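Local coordinates for Lactamase_B domain-containing protein (PDB 7EV5), which binds two zinc ions in a metallo-beta-lactamase fold and probably acts as a hydrolase resembling both B3 beta-lactamases and glyoxalase II, at residues Ile26-Gly31 against Phe57-Ala62; Leu45-Ile50 against Asp68-Pro73; Leu51-His56 against Val136-Gln141; Pro129-Gly134 against Thr160-Gly165; Ser148-Phe153 against Ser189-Leu194. One frame throughout, in Å; residues are numbered along the deposited sequence. Where two conformers were deposited one is given.

Contact 1 of 5, residues Ile26-Gly31 against Phe57-Ala62. With ZN (zinc ion), chain C.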
# COMPACT_ATOMS: atom_id res chain seq x y z
N ILE A 26 7.47 3.36 -5.60
CA ILE A 26 6.50 4.19 -4.89
C ILE A 26 5.33 3.31 -4.50
O ILE A 26 4.80 2.58 -5.34
CB ILE A 26 6.01 5.35 -5.78
CG1 ILE A 26 7.18 6.25 -6.21
CG2 ILE A 26 4.93 6.13 -5.05
CD1 ILE A 26 6.80 7.29 -7.26
N PHE A 27 4.92 3.38 -3.22
CA PHE A 27 3.73 2.68 -2.74
C PHE A 27 2.67 3.69 -2.35
O PHE A 27 2.97 4.66 -1.65
CB PHE A 27 4.06 1.84 -1.50
CG PHE A 27 5.04 0.75 -1.76
CD1 PHE A 27 4.62 -0.52 -2.07
CD2 PHE A 27 6.40 1.02 -1.72
CE1 PHE A 27 5.54 -1.52 -2.33
CE2 PHE A 27 7.32 0.02 -1.99
CZ PHE A 27 6.89 -1.25 -2.28
N ASP A 28 1.44 3.45 -2.78
CA ASP A 28 0.26 4.16 -2.29
C ASP A 28 0.38 5.69 -2.26
O ASP A 28 0.28 6.30 -1.19
CB ASP A 28 -0.13 3.65 -0.91
CG ASP A 28 -0.58 2.20 -0.91
OD1 ASP A 28 -0.55 1.54 -1.97
OD2 ASP A 28 -0.97 1.71 0.17
N PRO A 29 0.61 6.33 -3.41
CA PRO A 29 0.60 7.80 -3.47
C PRO A 29 -0.81 8.35 -3.39
O PRO A 29 -1.52 8.42 -4.40
CB PRO A 29 1.27 8.09 -4.82
CG PRO A 29 0.88 6.93 -5.69
CD PRO A 29 0.72 5.73 -4.75
N GLY A 30 -1.23 8.73 -2.18
CA GLY A 30 -2.64 8.90 -1.90
C GLY A 30 -3.21 10.30 -2.04
O GLY A 30 -4.42 10.46 -2.19
N GLY A 31 -2.34 11.31 -1.97
CA GLY A 31 -2.77 12.69 -2.02
C GLY A 31 -1.55 13.57 -2.12
O GLY A 31 -0.42 13.08 -2.24
N PHE A 57 -9.64 5.30 -1.98
CA PHE A 57 -9.34 6.65 -2.47
C PHE A 57 -8.12 7.27 -1.78
O PHE A 57 -7.37 8.03 -2.40
CB PHE A 57 -10.57 7.55 -2.29
CG PHE A 57 -10.84 7.94 -0.86
CD1 PHE A 57 -10.37 9.15 -0.34
CD2 PHE A 57 -11.54 7.08 -0.02
CE1 PHE A 57 -10.60 9.49 0.98
CE2 PHE A 57 -11.78 7.42 1.31
CZ PHE A 57 -11.31 8.62 1.81
N ASP A 58 -7.94 7.00 -0.48
CA ASP A 58 -6.87 7.64 0.27
C ASP A 58 -5.49 7.09 -0.08
O ASP A 58 -4.49 7.63 0.39
CB ASP A 58 -7.14 7.56 1.78
CG ASP A 58 -7.27 6.12 2.29
OD1 ASP A 58 -8.14 5.39 1.77
OD2 ASP A 58 -6.51 5.77 3.22
N HIS A 59 -5.43 6.05 -0.91
CA HIS A 59 -4.17 5.49 -1.37
C HIS A 59 -3.87 5.79 -2.83
O HIS A 59 -2.79 5.41 -3.30
CB HIS A 59 -4.16 3.97 -1.13
CG HIS A 59 -4.28 3.61 0.32
ND1 HIS A 59 -3.24 3.08 1.06
CD2 HIS A 59 -5.30 3.79 1.18
CE1 HIS A 59 -3.63 2.93 2.32
NE2 HIS A 59 -4.88 3.37 2.42
N ILE A 60 -4.77 6.48 -3.55
CA ILE A 60 -4.67 6.60 -5.00
C ILE A 60 -4.78 8.02 -5.51
O ILE A 60 -4.68 8.24 -6.73
CB ILE A 60 -5.69 5.70 -5.74
CG1 ILE A 60 -7.10 6.25 -5.51
CG2 ILE A 60 -5.53 4.25 -5.30
CD1 ILE A 60 -8.16 5.62 -6.38
N GLY A 61 -5.00 9.01 -4.65
CA GLY A 61 -5.32 10.35 -5.13
C GLY A 61 -4.22 11.01 -5.93
O GLY A 61 -4.49 11.88 -6.76
N ALA A 62 -2.96 10.61 -5.71
CA ALA A 62 -1.83 11.16 -6.44
C ALA A 62 -1.35 10.26 -7.57
O ALA A 62 -0.34 10.57 -8.22
CB ALA A 62 -0.68 11.46 -5.48
ZN ZN C . -6.12 3.61 4.04
O HOH W 1 -7.01 10.85 -2.00
O HOH W 2 -7.91 3.09 3.32
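Asp28 receives the N-H of His59 from above its carboxylate plane rather than in it: ND1 of His59 stands 2.8 Å from OD2 of Asp28 and 57° out of that plane, while OD2 itself lies near the plane of the imidazole. The two side chains run side by side and point the same way, with carboxylate and ring 85° apart. OD2 has a second polar partner in Thr53, so two bonds fix this oxygen. With ND1 engaged, the opposite ring nitrogen, NE2 of His59, binds a zinc ion at 2.1 Å. OD2 of Asp58 reaches the same ion at 2.3 Å, and its other oxygen, OD1, accepts a hydrogen bond from the zinc-bound water. Away from the metal the backbones come close. Gly30 has no side chain, and its CA comes to 3.2 Å from O of Asp58 in a CA-H...O contact. Ala62 N donates to O of Pro29 at 2.9 Å, whereas the bond from Gly61 N to Gly30 O is weak, bent to 122°. One further water donates to both Gly30 O and Phe57 O, and CB of Pro29 packs on CB of Ala62. Asp58 and His59 close the HxHxDH zinc-binding motif, and Asp28, just past strand 23-27, is a second-shell residue, hydrogen-bonded to a zinc ligand, as befits the dinuclear site of a metallo-beta-lactamase fold.

Contact 2 of 5, residues Leu45-Ile50 against Asp68-Pro73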
# COMPACT_ATOMS: atom_id res chain seq x y z
N LEU A 45 15.73 11.11 -7.39
CA LEU A 45 15.34 9.71 -7.44
C LEU A 45 14.56 9.45 -8.72
O LEU A 45 13.74 10.27 -9.15
CB LEU A 45 14.47 9.36 -6.23
CG LEU A 45 15.21 9.27 -4.89
CD1 LEU A 45 14.25 9.25 -3.70
CD2 LEU A 45 16.14 8.06 -4.84
N THR A 46 14.81 8.30 -9.34
CA THR A 46 14.10 7.89 -10.55
C THR A 46 13.12 6.78 -10.19
O THR A 46 13.54 5.62 -10.01
CB THR A 46 15.10 7.40 -11.60
OG1 THR A 46 15.93 8.51 -11.99
CG2 THR A 46 14.39 6.86 -12.82
N PRO A 47 11.83 7.06 -10.09
CA PRO A 47 10.88 5.99 -9.77
C PRO A 47 10.69 5.06 -10.96
O PRO A 47 10.77 5.47 -12.12
CB PRO A 47 9.58 6.73 -9.43
CG PRO A 47 9.73 8.07 -10.04
CD PRO A 47 11.19 8.39 -10.15
N LEU A 48 10.46 3.79 -10.63
CA LEU A 48 10.30 2.72 -11.61
C LEU A 48 8.87 2.21 -11.72
O LEU A 48 8.50 1.68 -12.78
CB LEU A 48 11.20 1.52 -11.25
CG LEU A 48 12.69 1.82 -11.11
CD1 LEU A 48 13.43 0.58 -10.62
CD2 LEU A 48 13.26 2.30 -12.44
N ALA A 49 8.05 2.36 -10.68
CA ALA A 49 6.71 1.80 -10.66
C ALA A 49 5.96 2.37 -9.47
O ALA A 49 6.56 2.82 -8.50
CB ALA A 49 6.75 0.27 -10.56
N ILE A 50 4.63 2.34 -9.57
CA ILE A 50 3.72 2.56 -8.45
C ILE A 50 3.11 1.21 -8.10
O ILE A 50 2.49 0.56 -8.96
CB ILE A 50 2.61 3.55 -8.82
CG1 ILE A 50 3.21 4.92 -9.12
CG2 ILE A 50 1.57 3.63 -7.70
CD1 ILE A 50 2.26 5.82 -9.87
N ASP A 68 1.77 10.20 -14.59
CA ASP A 68 1.98 11.07 -15.75
C ASP A 68 3.35 11.72 -15.72
O ASP A 68 4.02 11.81 -16.76
CB ASP A 68 0.89 12.14 -15.81
CG ASP A 68 -0.49 11.59 -16.18
OD1 ASP A 68 -0.58 10.43 -16.64
OD2 ASP A 68 -1.48 12.34 -16.03
N THR A 69 3.78 12.19 -14.55
CA THR A 69 5.05 12.90 -14.44
C THR A 69 6.23 12.00 -14.78
O THR A 69 7.16 12.42 -15.47
CB THR A 69 5.22 13.46 -13.03
OG1 THR A 69 4.21 14.44 -12.78
CG2 THR A 69 6.60 14.08 -12.84
N PHE A 70 6.21 10.75 -14.30
CA PHE A 70 7.37 9.88 -14.40
C PHE A 70 7.24 8.79 -15.45
O PHE A 70 8.22 8.06 -15.68
CB PHE A 70 7.70 9.26 -13.04
CG PHE A 70 8.11 10.26 -11.99
CD1 PHE A 70 9.36 10.85 -12.04
CD2 PHE A 70 7.25 10.59 -10.96
CE1 PHE A 70 9.74 11.77 -11.08
CE2 PHE A 70 7.62 11.51 -10.00
CZ PHE A 70 8.86 12.10 -10.06
N SER A 71 6.08 8.65 -16.09
CA SER A 71 5.84 7.62 -17.10
C SER A 71 6.18 6.23 -16.57
O SER A 71 7.02 5.51 -17.10
CB SER A 71 6.59 7.91 -18.40
OG SER A 71 6.24 9.18 -18.90
N ILE A 72 5.50 5.87 -15.48
CA ILE A 72 5.76 4.61 -14.80
C ILE A 72 4.48 3.78 -14.69
O ILE A 72 3.37 4.33 -14.67
CB ILE A 72 6.41 4.83 -13.44
CG1 ILE A 72 5.59 5.80 -12.60
CG2 ILE A 72 7.84 5.32 -13.63
CD1 ILE A 72 6.13 5.97 -11.22
N PRO A 73 4.61 2.46 -14.61
CA PRO A 73 3.44 1.59 -14.50
C PRO A 73 2.82 1.62 -13.11
O PRO A 73 3.49 1.92 -12.11
CB PRO A 73 4.02 0.20 -14.78
CG PRO A 73 5.46 0.31 -14.37
CD PRO A 73 5.86 1.70 -14.79
O HOH W 3 10.79 7.79 -13.79
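Pro47 presses its ring tip onto the flat of Phe70: CG lies 3.5 Å from the centroid of the Phe70 ring and 18° off its normal, a CH-pi contact, the two side chains crossing at about a right angle. The opposite face of the phenyl ring is taken by CG2 of Thr69, so the ring is sandwiched between a methyl group and the proline. The next bump is Ile72. With CG1 between the backbone N and the carbonyl carbon (chi1 53°), its two branches diverge: CG2 settles against the strand backbone, 3.3 Å from O of Pro47, while CD1 fits between CB of Pro47 and CG1 of Ile50, the latter at 3.7 Å. Farther along, the ring of Pro73 fills the hollow beside Leu48 and Ala49, its CG 4.0 Å from CB of Ala49. The packing ends in a backbone bond from Ile50 N to O of Pro73, 2.8 Å long and almost straight at 176°. A water near the helix end donates to both Pro47 O and Phe70 O. Strand 46-51, helix 63-70 and strand 74-77 thus form a beta-alpha-beta unit, in which the chain leaving the helix is laid against the first strand to start its parallel neighbour.

Contact 3 of 5, residues Leu51-His56 against Val136-Gln141; sequences LLTHAH and VSYYYQ. With ZN (zinc ion), chain B.
Tyr138 and Val136 supply the polar links to the metal-binding loop. The hydroxyl of Tyr138 donates to O of Leu52 at 2.8 Å, arriving from above that carbonyl plane, 58° out of it. Two residues earlier in the strand, Val136 N donates to O of Thr53 at 2.9 Å, with a fairly straight N-H...O angle of 161°. The apolar contacts belong mostly to the same tyrosine. CD1 of Leu51 lies over one face of the Tyr138 ring, 4.1 Å from its centroid, in a CH-pi contact, and CB of Leu51 touches CZ at the hydroxyl end, while the backbone of Leu52 and Thr53 runs along the ring edge. Metal bonds come last: NE2 of His54 and ND1 of His56 each hold the zinc ion at 2.1 Å, and a water, 1.9 Å from the metal, joins them, with His131 from elsewhere in the chain. The Thr53 hydroxyl, set between the backbone N and the carbonyl carbon (chi1 65°), accepts the N-H of His54 ND1 at 2.9 Å and also pairs with Asp28 OD2. With ND1 engaged by Thr53, His54 is left to bind zinc through NE2; Thr53 is therefore a second-shell residue whose backbone is held by strand 136-140 of the other sheet.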
# COMPACT_ATOMS: atom_id res chain seq x y z
N LEU A 51 3.28 0.77 -6.86
CA LEU A 51 2.68 -0.46 -6.35
C LEU A 51 1.59 -0.07 -5.37
O LEU A 51 1.84 0.66 -4.41
CB LEU A 51 3.73 -1.32 -5.66
CG LEU A 51 4.93 -1.81 -6.48
CD1 LEU A 51 5.72 -2.86 -5.70
CD2 LEU A 51 4.52 -2.34 -7.85
N LEU A 52 0.37 -0.52 -5.63
CA LEU A 52 -0.75 -0.19 -4.77
C LEU A 52 -1.08 -1.38 -3.88
O LEU A 52 -1.30 -2.49 -4.36
CB LEU A 52 -1.98 0.17 -5.60
CG LEU A 52 -1.85 1.43 -6.46
CD1 LEU A 52 -3.12 1.62 -7.24
CD2 LEU A 52 -1.53 2.67 -5.60
N THR A 53 -1.12 -1.13 -2.57
CA THR A 53 -1.60 -2.18 -1.67
C THR A 53 -3.08 -2.44 -1.90
O THR A 53 -3.55 -3.58 -1.78
CB THR A 53 -1.35 -1.82 -0.20
OG1 THR A 53 -2.12 -0.66 0.17
CG2 THR A 53 0.13 -1.57 0.05
N HIS A 54 -3.83 -1.38 -2.22
CA HIS A 54 -5.26 -1.45 -2.51
C HIS A 54 -5.67 -0.11 -3.10
O HIS A 54 -4.88 0.84 -3.15
CB HIS A 54 -6.11 -1.89 -1.30
CG HIS A 54 -6.16 -0.92 -0.14
ND1 HIS A 54 -5.04 -0.47 0.53
CD2 HIS A 54 -7.22 -0.41 0.53
CE1 HIS A 54 -5.41 0.30 1.54
NE2 HIS A 54 -6.73 0.37 1.55
N ALA A 55 -6.93 -0.04 -3.53
CA ALA A 55 -7.39 1.09 -4.33
C ALA A 55 -8.41 1.97 -3.62
O ALA A 55 -9.16 2.69 -4.28
CB ALA A 55 -7.92 0.63 -5.69
N HIS A 56 -8.43 1.94 -2.29
CA HIS A 56 -9.21 2.95 -1.59
C HIS A 56 -8.70 4.34 -1.97
O HIS A 56 -7.51 4.55 -2.22
CB HIS A 56 -9.11 2.77 -0.08
CG HIS A 56 -10.04 1.73 0.46
ND1 HIS A 56 -9.77 1.03 1.62
CD2 HIS A 56 -11.23 1.29 0.02
CE1 HIS A 56 -10.76 0.20 1.87
NE2 HIS A 56 -11.66 0.33 0.91
N VAL A 136 -3.15 -6.35 -1.09
CA VAL A 136 -1.95 -7.15 -1.17
C VAL A 136 -0.88 -6.51 -0.31
O VAL A 136 -0.92 -5.31 0.01
CB VAL A 136 -1.42 -7.38 -2.60
CG1 VAL A 136 -2.46 -8.08 -3.47
CG2 VAL A 136 -0.98 -6.07 -3.22
N SER A 137 0.06 -7.35 0.13
CA SER A 137 1.21 -6.92 0.92
C SER A 137 2.49 -7.28 0.20
O SER A 137 2.64 -8.41 -0.29
CB SER A 137 1.18 -7.57 2.30
OG SER A 137 0.01 -7.19 2.99
N TYR A 138 3.41 -6.33 0.13
CA TYR A 138 4.66 -6.50 -0.61
C TYR A 138 5.80 -6.63 0.40
O TYR A 138 6.11 -5.66 1.11
CB TYR A 138 4.91 -5.30 -1.51
CG TYR A 138 3.80 -4.97 -2.50
CD1 TYR A 138 3.78 -5.56 -3.76
CD2 TYR A 138 2.81 -4.05 -2.20
CE1 TYR A 138 2.80 -5.26 -4.68
CE2 TYR A 138 1.82 -3.72 -3.12
CZ TYR A 138 1.83 -4.34 -4.36
OH TYR A 138 0.87 -4.04 -5.29
N TYR A 139 6.42 -7.80 0.46
CA TYR A 139 7.51 -8.05 1.40
C TYR A 139 8.84 -7.88 0.68
O TYR A 139 9.11 -8.56 -0.32
CB TYR A 139 7.38 -9.47 1.96
CG TYR A 139 8.52 -9.91 2.85
CD1 TYR A 139 8.90 -9.17 3.95
CD2 TYR A 139 9.18 -11.11 2.60
CE1 TYR A 139 9.95 -9.59 4.78
CE2 TYR A 139 10.21 -11.53 3.42
CZ TYR A 139 10.59 -10.77 4.50
OH TYR A 139 11.62 -11.20 5.31
N TYR A 140 9.66 -6.96 1.18
CA TYR A 140 11.00 -6.68 0.64
C TYR A 140 12.01 -7.30 1.61
O TYR A 140 12.33 -6.70 2.64
CB TYR A 140 11.18 -5.17 0.56
CG TYR A 140 12.45 -4.70 -0.09
CD1 TYR A 140 12.78 -5.08 -1.39
CD2 TYR A 140 13.33 -3.85 0.59
CE1 TYR A 140 13.94 -4.62 -2.00
CE2 TYR A 140 14.50 -3.39 -0.01
CZ TYR A 140 14.79 -3.78 -1.30
OH TYR A 140 15.94 -3.34 -1.92
N GLN A 141 12.52 -8.48 1.26
CA GLN A 141 13.37 -9.20 2.20
C GLN A 141 14.69 -8.48 2.44
O GLN A 141 15.20 -8.47 3.57
CB GLN A 141 13.60 -10.64 1.72
CG GLN A 141 14.41 -11.48 2.69
CD GLN A 141 14.10 -12.96 2.60
OE1 GLN A 141 13.39 -13.41 1.69
NE2 GLN A 141 14.63 -13.74 3.54
ZN ZN B . -8.08 1.21 2.87
O HOH W 2 -7.91 3.09 3.32

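Contact 4 of 5, residues Pro129-Gly134 against Thr160-Gly165. With ZN (zinc ion), chain B.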
# COMPACT_ATOMS: atom_id res chain seq x y z
N PRO A 129 -6.50 -10.05 1.94
CA PRO A 129 -7.82 -9.39 2.00
C PRO A 129 -8.42 -9.32 3.39
O PRO A 129 -7.88 -9.87 4.36
CB PRO A 129 -8.68 -10.26 1.07
CG PRO A 129 -8.07 -11.64 1.23
CD PRO A 129 -6.59 -11.36 1.26
N GLY A 130 -9.56 -8.66 3.50
CA GLY A 130 -10.25 -8.48 4.76
C GLY A 130 -10.64 -7.03 4.97
O GLY A 130 -11.79 -6.73 5.30
N HIS A 131 -9.67 -6.13 4.82
CA HIS A 131 -9.98 -4.70 4.74
C HIS A 131 -10.51 -4.33 3.35
O HIS A 131 -11.41 -3.49 3.23
CB HIS A 131 -8.73 -3.90 5.12
CG HIS A 131 -8.82 -2.43 4.83
ND1 HIS A 131 -9.47 -1.53 5.66
CD2 HIS A 131 -8.30 -1.70 3.82
CE1 HIS A 131 -9.36 -0.32 5.16
NE2 HIS A 131 -8.66 -0.38 4.04
N SER A 132 -9.99 -4.97 2.31
CA SER A 132 -10.51 -4.80 0.96
C SER A 132 -10.17 -6.05 0.17
O SER A 132 -9.20 -6.75 0.52
CB SER A 132 -9.96 -3.53 0.27
OG SER A 132 -8.59 -3.68 -0.10
N PRO A 133 -10.93 -6.39 -0.87
CA PRO A 133 -10.77 -7.70 -1.51
C PRO A 133 -9.51 -7.83 -2.34
O PRO A 133 -9.06 -8.96 -2.57
CB PRO A 133 -12.03 -7.82 -2.39
CG PRO A 133 -12.46 -6.40 -2.63
CD PRO A 133 -12.12 -5.67 -1.37
N GLY A 134 -8.94 -6.72 -2.80
CA GLY A 134 -7.72 -6.77 -3.58
C GLY A 134 -6.51 -6.28 -2.81
O GLY A 134 -5.50 -5.92 -3.39
N THR A 160 -12.98 -3.22 8.86
CA THR A 160 -13.59 -4.24 8.02
C THR A 160 -15.04 -3.91 7.67
O THR A 160 -15.80 -4.79 7.27
CB THR A 160 -13.48 -5.62 8.68
OG1 THR A 160 -14.03 -5.56 10.00
CG2 THR A 160 -12.03 -6.00 8.77
N ASP A 161 -15.41 -2.63 7.78
CA ASP A 161 -16.76 -2.16 7.55
C ASP A 161 -16.96 -1.51 6.18
O ASP A 161 -18.04 -0.97 5.91
CB ASP A 161 -17.18 -1.18 8.65
CG ASP A 161 -16.23 0.00 8.79
OD1 ASP A 161 -15.06 -0.10 8.37
OD2 ASP A 161 -16.65 1.05 9.33
N LEU A 162 -15.96 -1.54 5.30
CA LEU A 162 -16.06 -0.92 3.99
C LEU A 162 -16.45 -1.95 2.92
O LEU A 162 -16.80 -3.09 3.23
CB LEU A 162 -14.79 -0.12 3.67
CG LEU A 162 -14.34 0.88 4.73
CD1 LEU A 162 -13.05 1.62 4.31
CD2 LEU A 162 -15.45 1.87 5.06
N ARG A 163 -16.41 -1.55 1.65
CA ARG A 163 -16.84 -2.42 0.56
C ARG A 163 -16.04 -3.71 0.54
O ARG A 163 -14.81 -3.71 0.42
CB ARG A 163 -16.71 -1.68 -0.77
CG ARG A 163 -17.06 -2.53 -1.99
CD ARG A 163 -17.06 -1.68 -3.27
NE ARG A 163 -17.96 -0.53 -3.15
CZ ARG A 163 -19.26 -0.58 -3.42
NH1 ARG A 163 -19.81 -1.71 -3.84
NH2 ARG A 163 -20.01 0.51 -3.27
N GLY A 164 -16.74 -4.84 0.65
CA GLY A 164 -16.05 -6.12 0.67
C GLY A 164 -15.31 -6.42 1.95
O GLY A 164 -14.58 -7.42 2.00
N GLY A 165 -15.47 -5.61 2.99
CA GLY A 165 -14.79 -5.90 4.24
C GLY A 165 -15.29 -7.18 4.89
O GLY A 165 -16.46 -7.54 4.78
ZN ZN B . -8.08 1.21 2.87
O HOH W 4 -11.91 -8.16 1.86
O HOH W 5 -12.94 -2.07 1.35
O HOH W 6 -13.16 -2.57 5.25
O HOH W 2 -7.91 3.09 3.32
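The zinc-ligand loop 129-134 faces the type II turn Leu162-Gly165, and Gly130, His131 and Pro133 meet that turn across a seam bridged by water. Direct hydrogen bonds between the segments are absent; three waters take their place. One accepts from Gly130 N and donates to Gly164 O. The other two both donate to O of His131, each at 2.8 Å: the first of these also donates to Arg163 O, the second accepts the N-H of Leu162. O of His131 is thus gripped by two bonds, and each leads on to the backbone of the turn. Where the chains touch without water, CA of Gly165 lies 3.3 Å from O of Gly130, a CA-H...O contact with an angle of 135° at the hydrogen, and CG2 of Thr160 sits 3.6 Å from that same oxygen. CD of Pro133 meets O of Arg163 at 3.8 Å, near the tip of the turn. The side chain of His131 swings off toward the metal instead: CG is anti to the backbone N (chi1 169°), and NE2 binds zinc at 2.1 Å. Its ND1 is hydrogen-bonded to O of Arg159, just ahead of 160-165, which fixes the rotation of the ring, and CD1 of Leu162 approaches CE1 of His131 loosely, at 4.3 Å. His54 and His56 supply the other two imidazoles to this ion, so that the loop completes the three-histidine zinc site found in B3 metallo-beta-lactamases and glyoxalase II.

Contact 5 of 5, residues Ser148-Phe153 against Ser189-Leu194. With ZN (zinc ion), chain C.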
# COMPACT_ATOMS: atom_id res chain seq x y z
N SER A 148 2.29 -3.39 3.76
CA SER A 148 1.08 -4.20 3.91
C SER A 148 -0.21 -3.39 3.91
O SER A 148 -1.26 -3.92 4.25
CB SER A 148 1.17 -5.05 5.18
OG SER A 148 1.67 -4.30 6.28
N GLY A 149 -0.16 -2.11 3.53
CA GLY A 149 -1.39 -1.35 3.44
C GLY A 149 -2.14 -1.31 4.75
O GLY A 149 -1.57 -1.03 5.81
N ASP A 150 -3.45 -1.57 4.69
CA ASP A 150 -4.34 -1.32 5.82
C ASP A 150 -4.74 -2.59 6.55
O ASP A 150 -5.80 -2.64 7.16
CB ASP A 150 -5.56 -0.52 5.38
CG ASP A 150 -5.23 0.91 4.98
OD1 ASP A 150 -4.04 1.28 4.99
OD2 ASP A 150 -6.17 1.65 4.62
N VAL A 151 -3.89 -3.62 6.53
CA VAL A 151 -4.21 -4.86 7.22
C VAL A 151 -3.88 -4.75 8.71
O VAL A 151 -4.71 -5.07 9.57
CB VAL A 151 -3.46 -6.02 6.55
CG1 VAL A 151 -3.60 -7.28 7.36
CG2 VAL A 151 -3.99 -6.24 5.14
N LEU A 152 -2.67 -4.30 9.02
CA LEU A 152 -2.12 -4.33 10.37
C LEU A 152 -1.46 -2.99 10.65
O LEU A 152 -0.61 -2.55 9.88
CB LEU A 152 -1.07 -5.44 10.49
CG LEU A 152 -0.30 -5.57 11.81
CD1 LEU A 152 -1.25 -5.88 12.97
CD2 LEU A 152 0.80 -6.61 11.71
N PHE A 153 -1.86 -2.34 11.74
CA PHE A 153 -1.26 -1.08 12.14
C PHE A 153 -0.57 -1.26 13.48
O PHE A 153 -0.70 -2.30 14.13
CB PHE A 153 -2.34 0.00 12.31
CG PHE A 153 -3.23 0.19 11.11
CD1 PHE A 153 -2.71 0.61 9.89
CD2 PHE A 153 -4.60 -0.02 11.21
CE1 PHE A 153 -3.54 0.80 8.79
CE2 PHE A 153 -5.43 0.16 10.11
CZ PHE A 153 -4.91 0.57 8.89
N SER A 189 2.71 0.36 7.18
CA SER A 189 1.27 0.30 6.96
C SER A 189 0.73 1.62 6.44
O SER A 189 1.44 2.63 6.34
CB SER A 189 0.56 -0.09 8.26
OG SER A 189 0.60 0.99 9.17
N GLY A 190 -0.55 1.60 6.08
CA GLY A 190 -1.15 2.76 5.44
C GLY A 190 -1.46 3.91 6.38
O GLY A 190 -1.69 5.01 5.90
N HIS A 191 -1.51 3.67 7.69
CA HIS A 191 -1.93 4.73 8.60
C HIS A 191 -1.16 4.61 9.90
O HIS A 191 -1.08 3.52 10.47
CB HIS A 191 -3.45 4.62 8.86
CG HIS A 191 -4.27 4.73 7.61
ND1 HIS A 191 -4.70 5.94 7.11
CD2 HIS A 191 -4.71 3.79 6.74
CE1 HIS A 191 -5.37 5.75 5.99
NE2 HIS A 191 -5.39 4.45 5.74
N GLY A 192 -0.60 5.72 10.38
CA GLY A 192 0.06 5.74 11.67
C GLY A 192 1.52 5.33 11.62
O GLY A 192 2.11 5.16 10.55
N PRO A 193 2.12 5.16 12.80
CA PRO A 193 3.56 4.92 12.88
C PRO A 193 3.99 3.55 12.37
O PRO A 193 3.21 2.60 12.32
CB PRO A 193 3.85 5.02 14.39
CG PRO A 193 2.71 5.79 14.96
CD PRO A 193 1.51 5.44 14.11
N LEU A 194 5.27 3.47 12.01
CA LEU A 194 5.89 2.18 11.73
C LEU A 194 5.87 1.30 12.97
O LEU A 194 5.84 1.78 14.11
CB LEU A 194 7.33 2.39 11.28
CG LEU A 194 7.58 3.13 9.97
CD1 LEU A 194 9.06 3.39 9.81
CD2 LEU A 194 7.04 2.31 8.79
ZN ZN C . -6.12 3.61 4.04
O HOH W 2 -7.91 3.09 3.32
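Gly149 and Gly190 come within 4.6 Å at their CA atoms, and the N-H of Gly190 donates to O of Gly149 at 2.8 Å, just where a type II' turn (Ser148-Val151) carries the chain out of strand 145-149. Beyond this bond the side chains of Asp150 and His191 converge on one zinc ion, OD2 of Asp150 and NE2 of His191 both at 2.0 Å. Their planes are 56° apart, and OD1 of Asp150 lies 3.1 Å from CD2 of His191. Phe153 lies alongside His191, its CE1 meeting the imidazole at the edge, 3.8 Å from CD2, in an oblique pairing with ring planes 80° apart. OG of Ser189 sits at the edge of the phenyl ring, 3.4 Å from CD1 of Phe153, and CB of Ser189 rests on O of Leu152. Asp58, His59 and a water complete the coordination of this ion. OD2 of Asp150 also lies 2.6 Å from the other zinc ion, the one held by His54, His56 and His131, so one carboxylate oxygen serves both ions unequally, consistent with an asymmetric carboxylate bridge, alongside the water that binds both ions almost equally.

In the fold
From the N terminus, segment 26-31 starts on the last residues of strand 23-27, and its partner 57-62 follows strand 46-51; contact 1 closes that loop. Contact 2, opening at 45-50 and closing at 68-73, crosses contact 1, and the two meet where strands 23-27 and 46-51 are neighbours in the first sheet. Contact 3 crosses both, running from 51-56 to strand 136-140 of the second sheet and so joining the sheets. Contact 4 (129-134 with 160-165) crosses contact 3, and contact 5 (148-153 with 189-194) crosses contact 4, while contacts 3 and 5 stand in series. Contacts 1, 3, 4 and 5 converge on the paired zincs and share one water; contact 2 lies apart, its centre about 28 Å from that of contact 4.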